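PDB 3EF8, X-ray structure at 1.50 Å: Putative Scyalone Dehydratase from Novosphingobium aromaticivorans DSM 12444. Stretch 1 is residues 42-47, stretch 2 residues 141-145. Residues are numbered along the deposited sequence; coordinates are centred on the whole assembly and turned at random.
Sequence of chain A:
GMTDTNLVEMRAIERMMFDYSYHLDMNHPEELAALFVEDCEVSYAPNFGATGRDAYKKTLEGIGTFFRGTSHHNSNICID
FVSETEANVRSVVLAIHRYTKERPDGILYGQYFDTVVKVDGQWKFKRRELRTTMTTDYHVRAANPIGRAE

Stretch 1 42-47: VSYAPN
Stretch 2, residues 141-145: RAANP

V42 and S43 belong to a strand that begins earlier in the chain; the chain turns a corner at Y44, and A45 is again extended before the loop. Stretch 2 is irregular, and the two bury 255 Å² between them. V42 (phi/psi −131/131, chi1 t) is buried but out of reach of stretch 2. S43 keeps the strand conformation (−126/118), and its t rotamer brings OG to the carboxamide of N144, whose ND2 donates a hydrogen bond to S43 OG at 3.1 Å with an N-H...acceptor angle of 151°. This is the only direct hydrogen bond across the contact.

At the corner, Y44 (−109/−19) directs its CA-to-CB bond away from stretch 2, with chi1 m and chi2 −55°, so its contribution comes from the backbone. Y44 O receives hydrogen bonds from two waters, at 2.8 and 2.7 Å from their oxygens. The first water also accepts from N144 N at 3.0 Å; the second donates to A142 O at 2.9 Å. The two waters thus link the carbonyl to N144 N and A142 O, with no direct hydrogen bond from Y44 O to either.

A45 (−163/165) sets the register, A45 CA lying 4.3 Å from A143 CA. Its small buried methyl fits closely against stretch 2, with A45 CB 3.7 Å from A142 CB. A142 (−69/147) points toward stretch 1, whereas the extended A143 (−163/157) points away and presents its backbone.

P46 (−62/−18, C-gamma exo) approaches the backbone of A143, with P46 CD 3.4 Å from A143 O. P46 N, which has no hydrogen, sits 3.2 Å from N144 OD1 without bonding. N144 (−87/126, chi1 −66°, chi2 −43°) is buried and loses 82 Å² to stretch 1, the largest share of any residue. N47 (−130/29), modelled only to CB, makes no contact with stretch 2.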

# COMPACT_ATOMS: atom_id res chain seq x y z
N VAL A 42 -4.35 22.11 -8.86
CA VAL A 42 -3.39 21.02 -8.81
C VAL A 42 -1.99 21.60 -8.88
O VAL A 42 -1.67 22.43 -9.72
CB VAL A 42 -3.66 19.98 -9.92
CG1 VAL A 42 -2.73 18.84 -9.84
CG2 VAL A 42 -5.06 19.44 -9.81
N SER A 43 -1.13 21.15 -7.97
CA SER A 43 0.24 21.58 -7.91
C SER A 43 1.17 20.41 -7.93
O SER A 43 1.19 19.60 -7.00
CB SER A 43 0.52 22.40 -6.66
OG SER A 43 1.87 22.75 -6.56
N TYR A 44 1.99 20.35 -8.97
CA TYR A 44 3.00 19.32 -9.09
C TYR A 44 4.43 19.85 -8.90
O TYR A 44 5.34 19.08 -8.60
CB TYR A 44 2.89 18.59 -10.42
CG TYR A 44 1.54 17.97 -10.67
CD1 TYR A 44 0.99 17.07 -9.76
CD2 TYR A 44 0.82 18.26 -11.83
CE1 TYR A 44 -0.25 16.49 -9.98
CE2 TYR A 44 -0.41 17.68 -12.07
CZ TYR A 44 -0.94 16.79 -11.15
OH TYR A 44 -2.17 16.21 -11.38
N ALA A 45 4.60 21.16 -9.04
CA ALA A 45 5.89 21.85 -8.83
C ALA A 45 5.67 23.35 -8.67
O ALA A 45 4.61 23.86 -8.98
CB ALA A 45 6.86 21.57 -9.94
N PRO A 46 6.68 24.06 -8.17
CA PRO A 46 6.42 25.44 -7.81
C PRO A 46 6.00 26.25 -9.02
O PRO A 46 5.36 27.31 -8.88
CB PRO A 46 7.76 25.92 -7.23
CG PRO A 46 8.45 24.66 -6.79
CD PRO A 46 8.03 23.61 -7.79
N ASN A 47 6.29 25.72 -10.19
CA ASN A 47 5.97 26.41 -11.43
C ASN A 47 5.24 25.47 -12.37
O ASN A 47 5.33 25.59 -13.60
CB ASN A 47 7.26 26.96 -12.08
N ARG A 141 11.83 16.96 -13.66
CA ARG A 141 12.87 17.49 -12.81
C ARG A 141 12.37 18.37 -11.68
O ARG A 141 12.79 18.23 -10.54
CB ARG A 141 13.90 18.26 -13.66
CG ARG A 141 15.02 18.79 -12.84
N ALA A 142 11.48 19.28 -12.02
CA ALA A 142 10.92 20.23 -11.05
C ALA A 142 10.04 19.45 -10.08
O ALA A 142 9.42 18.45 -10.42
CB ALA A 142 10.09 21.30 -11.74
N ALA A 143 10.02 19.93 -8.85
CA ALA A 143 9.18 19.28 -7.85
C ALA A 143 8.94 20.16 -6.65
O ALA A 143 9.72 21.07 -6.34
CB ALA A 143 9.86 18.03 -7.41
N ASN A 144 7.83 19.87 -5.94
CA ASN A 144 7.58 20.47 -4.63
C ASN A 144 8.26 19.58 -3.61
O ASN A 144 8.03 18.38 -3.59
CB ASN A 144 6.10 20.47 -4.29
CG ASN A 144 5.27 21.36 -5.19
OD1 ASN A 144 5.69 22.49 -5.51
ND2 ASN A 144 4.10 20.88 -5.63
N PRO A 145 9.13 20.11 -2.75
CA PRO A 145 9.79 19.24 -1.79
C PRO A 145 8.83 18.82 -0.68
O PRO A 145 7.83 19.45 -0.45
CB PRO A 145 10.89 20.12 -1.21
CG PRO A 145 10.47 21.51 -1.50
CD PRO A 145 9.62 21.49 -2.72
O HOH W 1 6.15 17.49 -6.50
O HOH W 2 6.66 17.53 -10.44